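Local coordinates for autoinducer 2-binding protein LsrB (Clostridium saccharobutylicum DSM 13864, PDB 6DSP), which binds the quorum-sensing signal autoinducer-2 as a cyclic tetrahydroxytetrahydrofuran, in the manner of the bacterial solute-binding proteins, at residues 27-32 / 166-171; 120-125 / 281-286; 124-129 / 328-333; 128-133 / 269-274; 277-282 / 302-307. All coordinates share one frame; numbering follows the deposited sequence.

Interaction 1: residues 27-32 / 166-171. With PAV ((2R,4S)-2-methyl-2,3,3,4-tetrahydroxytetrahydrofuran), chain C.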
# COMPACT_ATOMS: atom_id res chain seq x y z
N ILE A 27 11.88 -6.89 1.61
CA ILE A 27 12.00 -5.76 2.53
C ILE A 27 10.67 -5.01 2.60
O ILE A 27 10.19 -4.49 1.57
CB ILE A 27 13.13 -4.79 2.12
CG1 ILE A 27 14.46 -5.55 1.98
CG2 ILE A 27 13.22 -3.64 3.15
CD1 ILE A 27 15.61 -4.71 1.46
N PRO A 28 10.04 -4.92 3.78
CA PRO A 28 8.80 -4.20 3.94
C PRO A 28 9.08 -2.74 4.31
O PRO A 28 10.22 -2.37 4.60
CB PRO A 28 8.19 -4.90 5.16
CG PRO A 28 9.40 -5.19 6.04
CD PRO A 28 10.46 -5.59 5.04
N LYS A 29 8.03 -1.92 4.29
CA LYS A 29 8.20 -0.56 4.81
C LYS A 29 8.56 -0.58 6.29
O LYS A 29 9.32 0.29 6.75
CB LYS A 29 6.93 0.27 4.60
CG LYS A 29 6.67 0.67 3.19
CD LYS A 29 5.42 1.58 3.12
CE LYS A 29 5.04 1.97 1.71
NZ LYS A 29 3.74 2.72 1.76
N LEU A 30 8.02 -1.53 7.04
CA LEU A 30 8.40 -1.82 8.42
C LEU A 30 7.89 -3.21 8.75
O LEU A 30 6.93 -3.70 8.12
CB LEU A 30 7.81 -0.80 9.41
CG LEU A 30 6.31 -0.81 9.71
CD1 LEU A 30 5.99 0.18 10.83
CD2 LEU A 30 5.48 -0.47 8.47
N THR A 31 8.55 -3.87 9.70
CA THR A 31 8.04 -5.14 10.20
C THR A 31 7.00 -4.89 11.30
O THR A 31 6.86 -3.78 11.81
CB THR A 31 9.17 -5.97 10.78
OG1 THR A 31 9.82 -5.22 11.80
CG2 THR A 31 10.19 -6.33 9.69
N GLY A 32 6.24 -5.93 11.65
CA GLY A 32 5.33 -5.80 12.78
C GLY A 32 4.08 -4.97 12.53
O GLY A 32 3.43 -4.54 13.48
N THR A 166 5.80 7.00 -2.26
CA THR A 166 5.26 7.01 -3.62
C THR A 166 3.81 6.52 -3.68
O THR A 166 2.96 7.18 -4.28
CB THR A 166 6.17 6.22 -4.54
OG1 THR A 166 7.43 6.86 -4.53
CG2 THR A 166 5.62 6.15 -5.93
N ASP A 167 3.50 5.36 -3.08
CA ASP A 167 2.18 4.79 -3.32
C ASP A 167 1.06 5.68 -2.77
O ASP A 167 0.16 6.12 -3.51
CB ASP A 167 2.07 3.33 -2.85
CG ASP A 167 2.22 3.11 -1.34
OD1 ASP A 167 2.79 3.96 -0.62
OD2 ASP A 167 1.78 2.03 -0.91
N GLN A 168 1.12 5.98 -1.49
CA GLN A 168 -0.02 6.62 -0.84
C GLN A 168 -0.22 8.04 -1.33
O GLN A 168 -1.38 8.48 -1.44
CB GLN A 168 0.17 6.57 0.67
CG GLN A 168 0.18 5.17 1.23
CD GLN A 168 0.45 5.10 2.69
OE1 GLN A 168 0.49 6.13 3.41
NE2 GLN A 168 0.65 3.87 3.17
N ASN A 169 0.86 8.77 -1.63
CA ASN A 169 0.68 10.10 -2.20
C ASN A 169 0.09 10.06 -3.61
O ASN A 169 -0.70 10.93 -3.96
CB ASN A 169 1.99 10.88 -2.13
CG ASN A 169 2.28 11.32 -0.72
OD1 ASN A 169 1.69 12.28 -0.25
ND2 ASN A 169 3.13 10.58 -0.03
N SER A 170 0.42 9.04 -4.41
CA SER A 170 -0.18 8.97 -5.73
C SER A 170 -1.68 8.77 -5.63
O SER A 170 -2.44 9.32 -6.44
CB SER A 170 0.50 7.90 -6.60
OG SER A 170 0.15 6.58 -6.24
N TRP A 171 -2.14 8.02 -4.62
CA TRP A 171 -3.57 7.84 -4.44
C TRP A 171 -4.24 9.12 -3.97
O TRP A 171 -5.36 9.40 -4.40
CB TRP A 171 -3.85 6.70 -3.46
CG TRP A 171 -3.12 5.43 -3.76
CD1 TRP A 171 -2.62 5.01 -4.95
CD2 TRP A 171 -2.73 4.45 -2.79
NE1 TRP A 171 -1.94 3.82 -4.79
CE2 TRP A 171 -1.99 3.46 -3.47
CE3 TRP A 171 -2.93 4.31 -1.41
CZ2 TRP A 171 -1.47 2.35 -2.81
CZ3 TRP A 171 -2.39 3.21 -0.76
CH2 TRP A 171 -1.66 2.25 -1.46
O2 PAV C . -2.11 1.34 2.30
C2 PAV C . -1.05 0.38 2.55
C1 PAV C . -1.59 -1.03 2.84
O5 PAV C . -0.49 0.82 3.92
C5 PAV C . 0.79 0.37 3.98
C4 PAV C . 1.17 -0.16 2.58
O4 PAV C . 2.47 0.30 2.21
C3 PAV C . 0.03 0.40 1.72
O3 PAV C . -0.20 -0.43 0.61
O13 PAV C . 0.32 1.72 1.32
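K29 and D167 reach for each other from opposite directions and meet in a salt bridge beside the bound signal. The lysine chain is extended beyond CG, and this carries its ammonium far from the loop 27-32: NZ lies 2.8 Å from D167 OD1, on the syn side of the carboxylate and 19° out of its plane. The same NZ donates to O4 of the ligand at 2.8 Å. A long, flexible chain ending in several N-H groups suits a residue that must serve two acceptors across a cleft. The cleft is that of a periplasmic binding protein: the loop after strand 23-27 belongs to one lobe, and helix 166-182 starts on the other. D167 divides its work between its oxygens, OD1 taking the lysine while OD2 accepts from the ligand hydroxyl O13 at 2.7 Å. That hydroxyl is gripped a second time, by Q168 NE2 at 2.9 Å in a nearly straight bond (172°). Q168 NE2 also donates to D224 OD1, and Q168 OE1 is bound to S161 OG, which holds the amide's rotation. Behind the carboxylate, D167 O accepts from both S170 OG (2.8 Å) and W171 N. Ligand O2 lies at the edge of the W171 indole, in the ring plane, while D110 OD2 and S225 N also hydrogen-bond the ligand.

Interaction 2: residues 120-125 / 281-286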
# COMPACT_ATOMS: atom_id res chain seq x y z
N VAL A 120 11.37 -4.57 -12.06
CA VAL A 120 9.93 -4.75 -12.09
C VAL A 120 9.36 -4.29 -10.75
O VAL A 120 9.95 -4.53 -9.69
CB VAL A 120 9.57 -6.23 -12.30
CG1 VAL A 120 8.07 -6.49 -12.13
CG2 VAL A 120 10.02 -6.68 -13.69
N MET A 121 8.22 -3.62 -10.81
CA MET A 121 7.39 -3.27 -9.66
C MET A 121 6.11 -4.11 -9.69
O MET A 121 5.48 -4.18 -10.75
CB MET A 121 7.00 -1.79 -9.79
CG MET A 121 5.85 -1.33 -8.91
SD MET A 121 6.25 -1.33 -7.15
CE MET A 121 4.67 -0.77 -6.55
N VAL A 122 5.76 -4.78 -8.58
CA VAL A 122 4.48 -5.47 -8.46
C VAL A 122 3.52 -4.60 -7.66
O VAL A 122 3.67 -4.43 -6.44
CB VAL A 122 4.60 -6.88 -7.86
CG1 VAL A 122 3.23 -7.51 -7.78
CG2 VAL A 122 5.52 -7.72 -8.76
N SER A 123 2.55 -4.03 -8.37
CA SER A 123 1.67 -3.02 -7.79
C SER A 123 0.24 -3.54 -7.63
O SER A 123 -0.30 -4.21 -8.51
CB SER A 123 1.65 -1.79 -8.69
OG SER A 123 0.73 -0.83 -8.19
N GLN A 124 -0.39 -3.12 -6.53
CA GLN A 124 -1.76 -3.45 -6.22
C GLN A 124 -2.79 -2.73 -7.10
O GLN A 124 -3.97 -3.10 -7.06
CB GLN A 124 -2.06 -3.13 -4.75
CG GLN A 124 -1.72 -1.69 -4.29
CD GLN A 124 -0.32 -1.54 -3.72
OE1 GLN A 124 0.66 -2.04 -4.30
NE2 GLN A 124 -0.18 -0.79 -2.64
N GLY A 125 -2.40 -1.72 -7.87
CA GLY A 125 -3.34 -1.08 -8.78
C GLY A 125 -2.83 0.26 -9.23
O GLY A 125 -1.84 0.79 -8.72
N CYS A 281 8.50 -11.34 -5.07
CA CYS A 281 9.66 -12.20 -4.86
C CYS A 281 9.88 -13.13 -6.03
O CYS A 281 11.03 -13.40 -6.41
CB CYS A 281 9.50 -12.99 -3.57
SG CYS A 281 9.62 -11.96 -2.09
N TYR A 282 8.80 -13.63 -6.65
CA TYR A 282 8.95 -14.47 -7.83
C TYR A 282 9.62 -13.71 -8.98
O TYR A 282 10.52 -14.24 -9.66
CB TYR A 282 7.61 -15.03 -8.32
CG TYR A 282 7.85 -16.04 -9.42
CD1 TYR A 282 8.10 -17.37 -9.12
CD2 TYR A 282 7.89 -15.64 -10.76
CE1 TYR A 282 8.37 -18.30 -10.12
CE2 TYR A 282 8.17 -16.58 -11.78
CZ TYR A 282 8.40 -17.90 -11.44
OH TYR A 282 8.66 -18.87 -12.40
N MET A 283 9.19 -12.46 -9.24
CA MET A 283 9.81 -11.69 -10.32
C MET A 283 11.29 -11.49 -10.06
O MET A 283 12.11 -11.59 -10.98
CB MET A 283 9.09 -10.36 -10.49
CG MET A 283 7.62 -10.51 -10.97
SD MET A 283 7.41 -11.53 -12.49
CE MET A 283 8.40 -10.56 -13.65
N ALA A 284 11.65 -11.16 -8.81
CA ALA A 284 13.07 -11.01 -8.46
C ALA A 284 13.84 -12.31 -8.70
O ALA A 284 14.92 -12.29 -9.29
CB ALA A 284 13.18 -10.58 -7.02
N TYR A 285 13.28 -13.45 -8.27
CA TYR A 285 13.92 -14.75 -8.46
C TYR A 285 14.03 -15.09 -9.94
O TYR A 285 15.06 -15.60 -10.39
CB TYR A 285 13.07 -15.80 -7.75
CG TYR A 285 13.24 -17.21 -8.26
CD1 TYR A 285 14.32 -17.99 -7.87
CD2 TYR A 285 12.27 -17.77 -9.09
CE1 TYR A 285 14.47 -19.30 -8.34
CE2 TYR A 285 12.41 -19.08 -9.56
CZ TYR A 285 13.50 -19.83 -9.18
OH TYR A 285 13.62 -21.12 -9.64
N TYR A 286 12.98 -14.80 -10.71
CA TYR A 286 12.96 -15.14 -12.12
C TYR A 286 14.04 -14.38 -12.87
O TYR A 286 14.77 -14.96 -13.70
CB TYR A 286 11.57 -14.79 -12.66
CG TYR A 286 11.31 -15.19 -14.09
CD1 TYR A 286 11.01 -16.50 -14.41
CD2 TYR A 286 11.35 -14.26 -15.10
CE1 TYR A 286 10.76 -16.88 -15.72
CE2 TYR A 286 11.09 -14.62 -16.42
CZ TYR A 286 10.79 -15.95 -16.73
OH TYR A 286 10.53 -16.37 -18.03
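On one lobe of this two-lobed α/β fold, helix 273-288 packs against the central sheet, and here its M283 lies against V120 and V122 of strand 120-123. Both valines turn toward the helix, as residues two apart on a strand do, while M121 between them points away. Beta-branched valine suits the extended strand and offers two methyls for packing. Methionine, unbranched at CB, suits the helix, and its flexible chain suits the packing: the bends at chi2 and chi3 (-53° and -60°) bring CE round to V120 while CG stays by V122. M283 also touches I299 of strand 298-301. V122 and M283 cross at about a right angle. At the end of the strand S123 OG accepts from G125 N at 3.3 Å, an ST turn that leads the chain out of the sheet. Along the methionine the two valines divide the contact: V122 CG2 sits 4.1 Å from M283 CG, and V120 CG2 sits 4.2 Å from the terminal methyl, M283 CE.

Interaction 3: residues 124-129 / 328-333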
# COMPACT_ATOMS: atom_id res chain seq x y z
N GLN A 124 -0.39 -3.12 -6.53
CA GLN A 124 -1.76 -3.45 -6.22
C GLN A 124 -2.79 -2.73 -7.10
O GLN A 124 -3.97 -3.10 -7.06
CB GLN A 124 -2.06 -3.13 -4.75
CG GLN A 124 -1.72 -1.69 -4.29
CD GLN A 124 -0.32 -1.54 -3.72
OE1 GLN A 124 0.66 -2.04 -4.30
NE2 GLN A 124 -0.18 -0.79 -2.64
N GLY A 125 -2.40 -1.72 -7.87
CA GLY A 125 -3.34 -1.08 -8.78
C GLY A 125 -2.83 0.26 -9.23
O GLY A 125 -1.84 0.79 -8.72
N THR A 126 -3.53 0.82 -10.23
CA THR A 126 -3.14 2.15 -10.67
C THR A 126 -3.61 3.18 -9.64
O THR A 126 -4.57 2.94 -8.88
CB THR A 126 -3.76 2.48 -12.03
OG1 THR A 126 -5.17 2.61 -11.86
CG2 THR A 126 -3.45 1.38 -13.07
N PRO A 127 -2.98 4.35 -9.62
CA PRO A 127 -3.41 5.35 -8.63
C PRO A 127 -4.80 5.88 -8.90
O PRO A 127 -5.51 6.24 -7.96
CB PRO A 127 -2.32 6.44 -8.68
CG PRO A 127 -1.61 6.23 -9.95
CD PRO A 127 -1.76 4.76 -10.33
N GLU A 128 -5.22 5.91 -10.16
CA GLU A 128 -6.61 6.27 -10.44
C GLU A 128 -7.57 5.24 -9.85
O GLU A 128 -8.57 5.61 -9.22
CB GLU A 128 -6.82 6.47 -11.95
CG GLU A 128 -8.17 7.07 -12.27
CD GLU A 128 -8.34 7.40 -13.75
OE1 GLU A 128 -7.30 7.52 -14.45
OE2 GLU A 128 -9.51 7.55 -14.21
N GLN A 129 -7.28 3.95 -10.06
CA GLN A 129 -8.14 2.89 -9.52
C GLN A 129 -8.23 3.00 -8.01
O GLN A 129 -9.31 2.89 -7.41
CB GLN A 129 -7.55 1.50 -9.84
CG GLN A 129 -7.76 0.93 -11.21
CD GLN A 129 -7.14 -0.46 -11.28
OE1 GLN A 129 -5.99 -0.70 -10.84
NE2 GLN A 129 -7.91 -1.40 -11.80
N VAL A 328 6.02 -2.81 -14.88
CA VAL A 328 5.09 -2.98 -13.76
C VAL A 328 4.20 -4.19 -14.01
O VAL A 328 3.66 -4.36 -15.11
CB VAL A 328 4.22 -1.70 -13.62
CG1 VAL A 328 3.11 -1.89 -12.58
CG2 VAL A 328 5.07 -0.47 -13.34
N VAL A 329 3.98 -4.98 -12.97
CA VAL A 329 2.95 -6.03 -12.97
C VAL A 329 1.85 -5.56 -12.03
O VAL A 329 2.14 -5.17 -10.89
CB VAL A 329 3.54 -7.37 -12.51
CG1 VAL A 329 2.44 -8.38 -12.28
CG2 VAL A 329 4.54 -7.88 -13.54
N LEU A 330 0.61 -5.57 -12.50
CA LEU A 330 -0.55 -5.14 -11.72
C LEU A 330 -1.34 -6.33 -11.18
O LEU A 330 -1.64 -7.27 -11.93
CB LEU A 330 -1.48 -4.31 -12.63
CG LEU A 330 -0.93 -2.92 -12.99
CD1 LEU A 330 -1.67 -2.29 -14.17
CD2 LEU A 330 -0.92 -2.00 -11.77
N LEU A 331 -1.75 -6.26 -9.91
CA LEU A 331 -2.70 -7.25 -9.42
C LEU A 331 -4.02 -7.12 -10.18
O LEU A 331 -4.48 -6.00 -10.45
CB LEU A 331 -2.98 -6.99 -7.95
CG LEU A 331 -1.83 -7.26 -6.98
CD1 LEU A 331 -2.37 -7.14 -5.57
CD2 LEU A 331 -1.19 -8.63 -7.22
N PRO A 332 -4.67 -8.25 -10.49
CA PRO A 332 -5.93 -8.19 -11.25
C PRO A 332 -7.13 -7.74 -10.45
O PRO A 332 -8.15 -7.39 -11.05
CB PRO A 332 -6.12 -9.63 -11.73
CG PRO A 332 -5.41 -10.46 -10.74
CD PRO A 332 -4.19 -9.63 -10.34
N GLU A 333 -7.09 -7.76 -9.12
CA GLU A 333 -8.29 -7.36 -8.40
C GLU A 333 -7.93 -6.74 -7.07
O GLU A 333 -6.85 -6.97 -6.52
CB GLU A 333 -9.31 -8.49 -8.24
CG GLU A 333 -9.00 -9.46 -7.16
CD GLU A 333 -9.95 -10.65 -7.18
OE1 GLU A 333 -10.72 -10.79 -8.15
OE2 GLU A 333 -9.92 -11.45 -6.22
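With its CG opposite the carbonyl carbon (chi1 -69°), L331 sends CD1 over the backbone of Q124, and the like torsion of L330 lays CD2 along G125. These leucines join two neighbouring passages between the lobes of the periplasmic binding protein fold, one leaving strand 120-123 for helix 127-144, the other following strand 327-330; in this family such crossings form the hinge. L331 CD1 is 3.8 Å from Q124 CA and 4.1 Å from Q124 CB. The glutamine's chi1 of 53° and a bend at chi2 (-92°) bring its amide into the ligand pocket, where OE1 accepts from Q276 NE2 and NE2 donates to D110 OD1. R334 NH1 ties the two passages together by bonding to both Q124 O and L331 O. Glycine suits position 125, whose backbone angles leave little place for a side chain; G125 C lies 3.9 Å from L330 CD2. T126 touches L330 through CG2 and begins the helix as N-cap. It forms a capping box with Q129: Q129 N donates to T126 OG1 at 3.1 Å, and T126 N returns a bond of 3.0 Å to Q129 OE1, lying in the plane of the amide carbonyl and on a lone pair.

Interaction 4: residues 128-133 / 269-274. With PAV ((2R,4S)-2-methyl-2,3,3,4-tetrahydroxytetrahydrofuran), chain C.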
# COMPACT_ATOMS: atom_id res chain seq x y z
N GLU A 128 -5.22 5.91 -10.16
CA GLU A 128 -6.61 6.27 -10.44
C GLU A 128 -7.57 5.24 -9.85
O GLU A 128 -8.57 5.61 -9.22
CB GLU A 128 -6.82 6.47 -11.95
CG GLU A 128 -8.17 7.07 -12.27
CD GLU A 128 -8.34 7.40 -13.75
OE1 GLU A 128 -7.30 7.52 -14.45
OE2 GLU A 128 -9.51 7.55 -14.21
N GLN A 129 -7.28 3.95 -10.06
CA GLN A 129 -8.14 2.89 -9.52
C GLN A 129 -8.23 3.00 -8.01
O GLN A 129 -9.31 2.89 -7.41
CB GLN A 129 -7.55 1.50 -9.84
CG GLN A 129 -7.76 0.93 -11.21
CD GLN A 129 -7.14 -0.46 -11.28
OE1 GLN A 129 -5.99 -0.70 -10.84
NE2 GLN A 129 -7.91 -1.40 -11.80
N LEU A 130 -7.07 3.15 -7.36
CA LEU A 130 -7.04 3.06 -5.90
C LEU A 130 -7.56 4.35 -5.27
O LEU A 130 -8.32 4.30 -4.29
CB LEU A 130 -5.63 2.71 -5.42
CG LEU A 130 -5.23 1.28 -5.79
CD1 LEU A 130 -3.72 1.08 -5.77
CD2 LEU A 130 -5.92 0.29 -4.85
N GLY A 131 -7.22 5.52 -5.84
CA GLY A 131 -7.80 6.75 -5.34
C GLY A 131 -9.31 6.77 -5.46
O GLY A 131 -10.01 7.15 -4.51
N GLN A 132 -9.85 6.31 -6.60
CA GLN A 132 -11.30 6.29 -6.78
C GLN A 132 -11.95 5.24 -5.88
O GLN A 132 -13.04 5.47 -5.34
CB GLN A 132 -11.61 6.06 -8.25
CG GLN A 132 -11.18 7.27 -9.05
CD GLN A 132 -11.35 7.14 -10.53
OE1 GLN A 132 -10.70 7.87 -11.30
NE2 GLN A 132 -12.23 6.24 -10.96
N MET A 133 -11.29 4.08 -5.68
CA MET A 133 -11.81 3.08 -4.76
C MET A 133 -11.97 3.66 -3.36
O MET A 133 -13.01 3.44 -2.72
CB MET A 133 -10.86 1.89 -4.73
CG MET A 133 -11.28 0.79 -3.78
SD MET A 133 -9.96 -0.45 -3.81
CE MET A 133 -10.59 -1.61 -2.58
N GLY A 269 -10.91 -1.40 2.43
CA GLY A 269 -10.46 -2.24 1.35
C GLY A 269 -9.02 -2.71 1.47
O GLY A 269 -8.25 -2.23 2.32
N LEU A 270 -8.68 -3.63 0.58
CA LEU A 270 -7.28 -4.02 0.36
C LEU A 270 -7.26 -4.84 -0.92
O LEU A 270 -7.91 -4.47 -1.90
CB LEU A 270 -6.67 -4.76 1.57
CG LEU A 270 -5.13 -4.65 1.58
CD1 LEU A 270 -4.62 -3.29 2.08
CD2 LEU A 270 -4.52 -5.80 2.39
N TRP A 271 -6.49 -5.92 -0.92
CA TRP A 271 -6.16 -6.75 -2.08
C TRP A 271 -5.36 -7.90 -1.47
O TRP A 271 -5.07 -7.90 -0.27
CB TRP A 271 -5.33 -5.95 -3.12
CG TRP A 271 -4.14 -5.25 -2.51
CD1 TRP A 271 -2.92 -5.81 -2.24
CD2 TRP A 271 -4.08 -3.90 -2.02
NE1 TRP A 271 -2.10 -4.90 -1.61
CE2 TRP A 271 -2.79 -3.71 -1.46
CE3 TRP A 271 -4.98 -2.82 -2.02
CZ2 TRP A 271 -2.39 -2.49 -0.91
CZ3 TRP A 271 -4.57 -1.61 -1.47
CH2 TRP A 271 -3.28 -1.46 -0.91
N ASP A 272 -4.97 -8.87 -2.29
CA ASP A 272 -4.32 -10.06 -1.75
C ASP A 272 -2.83 -9.76 -1.58
O ASP A 272 -2.02 -9.98 -2.47
CB ASP A 272 -4.57 -11.26 -2.67
CG ASP A 272 -4.03 -12.55 -2.11
OD1 ASP A 272 -3.17 -12.55 -1.20
OD2 ASP A 272 -4.49 -13.59 -2.63
N CYS A 273 -2.47 -9.21 -0.41
CA CYS A 273 -1.08 -8.81 -0.22
C CYS A 273 -0.14 -10.00 -0.07
O CYS A 273 1.05 -9.86 -0.35
CB CYS A 273 -0.93 -7.83 0.95
SG CYS A 273 -1.28 -8.56 2.55
N GLY A 274 -0.64 -11.17 0.35
CA GLY A 274 0.19 -12.37 0.37
C GLY A 274 0.61 -12.79 -1.02
O GLY A 274 1.79 -13.07 -1.25
O2 PAV C . -2.11 1.34 2.30
C2 PAV C . -1.05 0.38 2.55
C1 PAV C . -1.59 -1.03 2.84
O5 PAV C . -0.49 0.82 3.92
C5 PAV C . 0.79 0.37 3.98
C4 PAV C . 1.17 -0.16 2.58
O4 PAV C . 2.47 0.30 2.21
C3 PAV C . 0.03 0.40 1.72
O3 PAV C . -0.20 -0.43 0.61
O13 PAV C . 0.32 1.72 1.32
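L130 and M133, one turn apart on helix 127-144, press the ends of their side chains against W271, L270 and G269. The packed part centres on W271. L130 CD2 meets W271 CZ3 at 4.1 Å, the two side chains crossing at about a right angle. The indole is further hemmed in by L270, whose CG lies 3.8 Å above the ring centre, and by F250, which stacks on it edge-to-face. Toward the ligand, W271 presents its edge: CZ2 is 3.4 Å from O3, which lies in the ring plane. L270 CD1 comes within 3.9 Å of C1, the ligand's methyl, an apolar neighbour suited to it. The looser side is that of M133, which is partly exposed and touches by its methyl alone. Its chain runs fully extended, with CG opposite the backbone N (chi1 179°), which carries the methyl out from helix 127-144 to the strand: CE rests 4.0 Å from G269 CA and lies beside L270 O, also at 4.0 Å. Glycine suits that place, since its bare CA lets the methionine methyl settle over the strand. Further along the chain, D272 is the N-cap of helix 273-288, its OD1 capping I275 N. An aromatic ring set against the ligand, with polar groups gripping the hydroxyls, lines this interlobe cleft as in sugar-binding relatives among the periplasmic proteins.

Interaction 5: residues 277-282 / 302-307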
# COMPACT_ATOMS: atom_id res chain seq x y z
N GLY A 277 3.13 -10.11 -2.32
CA GLY A 277 4.51 -10.30 -1.87
C GLY A 277 5.16 -11.48 -2.57
O GLY A 277 6.31 -11.41 -2.99
N ALA A 278 4.41 -12.57 -2.72
CA ALA A 278 4.93 -13.74 -3.42
C ALA A 278 5.28 -13.39 -4.86
O ALA A 278 6.34 -13.79 -5.36
CB ALA A 278 3.92 -14.87 -3.39
N MET A 279 4.41 -12.65 -5.55
CA MET A 279 4.69 -12.28 -6.93
C MET A 279 5.93 -11.41 -7.05
O MET A 279 6.73 -11.58 -7.98
CB MET A 279 3.47 -11.57 -7.52
CG MET A 279 2.28 -12.51 -7.77
SD MET A 279 0.76 -11.59 -8.08
CE MET A 279 1.18 -10.84 -9.63
N GLY A 280 6.08 -10.42 -6.15
CA GLY A 280 7.27 -9.59 -6.18
C GLY A 280 8.53 -10.41 -6.01
O GLY A 280 9.50 -10.23 -6.74
N CYS A 281 8.50 -11.34 -5.07
CA CYS A 281 9.66 -12.20 -4.86
C CYS A 281 9.88 -13.13 -6.03
O CYS A 281 11.03 -13.40 -6.41
CB CYS A 281 9.50 -12.99 -3.57
SG CYS A 281 9.62 -11.96 -2.09
N TYR A 282 8.80 -13.63 -6.65
CA TYR A 282 8.95 -14.47 -7.83
C TYR A 282 9.62 -13.71 -8.98
O TYR A 282 10.52 -14.24 -9.66
CB TYR A 282 7.61 -15.03 -8.32
CG TYR A 282 7.85 -16.04 -9.42
CD1 TYR A 282 8.10 -17.37 -9.12
CD2 TYR A 282 7.89 -15.64 -10.76
CE1 TYR A 282 8.37 -18.30 -10.12
CE2 TYR A 282 8.17 -16.58 -11.78
CZ TYR A 282 8.40 -17.90 -11.44
OH TYR A 282 8.66 -18.87 -12.40
N PRO A 302 4.07 -20.08 -11.60
CA PRO A 302 3.41 -21.34 -11.26
C PRO A 302 2.49 -21.18 -10.06
O PRO A 302 2.86 -20.60 -9.04
CB PRO A 302 4.58 -22.28 -10.93
CG PRO A 302 5.74 -21.70 -11.64
CD PRO A 302 5.54 -20.20 -11.62
N THR A 303 1.27 -21.70 -10.19
CA THR A 303 0.19 -21.70 -9.19
C THR A 303 -0.42 -20.33 -8.92
O THR A 303 -1.33 -20.23 -8.08
CB THR A 303 0.57 -22.38 -7.86
OG1 THR A 303 1.37 -21.50 -7.06
CG2 THR A 303 1.34 -23.66 -8.12
N VAL A 304 0.03 -19.28 -9.60
CA VAL A 304 -0.56 -17.95 -9.49
C VAL A 304 -1.29 -17.56 -10.76
O VAL A 304 -2.47 -17.20 -10.72
CB VAL A 304 0.51 -16.90 -9.12
CG1 VAL A 304 -0.10 -15.51 -9.17
CG2 VAL A 304 1.07 -17.20 -7.74
N GLY A 305 -0.63 -17.66 -11.90
CA GLY A 305 -1.22 -17.38 -13.18
C GLY A 305 -0.24 -16.60 -14.03
O GLY A 305 0.92 -16.39 -13.66
N THR A 306 -0.72 -16.18 -15.19
CA THR A 306 0.09 -15.49 -16.17
C THR A 306 -0.03 -14.00 -15.93
O THR A 306 -1.13 -13.47 -15.79
CB THR A 306 -0.39 -15.84 -17.57
OG1 THR A 306 -0.24 -17.25 -17.77
CG2 THR A 306 0.42 -15.10 -18.60
N VAL A 307 1.11 -13.32 -15.86
CA VAL A 307 1.14 -11.88 -15.66
C VAL A 307 1.72 -11.23 -16.91
O VAL A 307 2.49 -11.85 -17.66
CB VAL A 307 1.93 -11.47 -14.40
CG1 VAL A 307 1.34 -12.20 -13.21
CG2 VAL A 307 3.41 -11.77 -14.55
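The ring of Y282 is met obliquely by the ring of P302, the two side chains crossing at about a right angle. P302 CD lies 3.7 Å from Y282 CZ and 3.5 Å from Y282 OH, so the proline touches the phenol end rather than the root of the ring. Y282 sets its ring beyond the helix surface by placing CG opposite its backbone N (chi1 -172°), and W50 meets this ring edge-to-face. The compact, rigid proline ring presents CH2 groups, the one next to its nitrogen foremost, which suit an aromatic neighbour. Its carbonyl is also occupied: P302 O accepts from T303 OG1 at 2.6 Å and from W50 NE1. One turn back on the helix, M279 makes the second apolar contact. Its CG approaches V304 CG1 at 4.1 Å, the chains crossing at a slant; a bend at chi3 (67°) then swings the methyl round, and M279 CE sits 3.8 Å from V307 CG1. Methionine suits this place because one flexible chain can serve two valines. V304 and G305 both face I301, a classic beta bulge at the start of the strand. Helix 273-288 thus rests upon the edge region of the large sheet, where strand 305-311 runs between strands 298-301 and 327-330, while helix 34-50 flanks the same site through Y46, which touches A278, T303 and V304.

Overall arrangement
Interactions 1 and 4 both touch the ligand, with centres 13 Å apart, and their tryptophans meet, W171 CH2 lying 4.1 Å from W271 CH2. Q124, shared by interactions 2 and 3, brings its amide to this place: Q124 NE2 is 3.4 Å from W171 CZ2 and 3.3 Å from W271 CZ2. Interactions 2 and 3 are joined through neighbouring strands, M121 O lying 2.8 Å from V329 N. Behind them, interactions 2 and 5 use one helix, their centres 7 Å apart, and M279 SD packs 3.6 Å from L331 CD2, linking interactions 5 and 3. The contacts thus run from the ligand cleft, through the crossings between lobes, to the helix-on-sheet packing of one lobe.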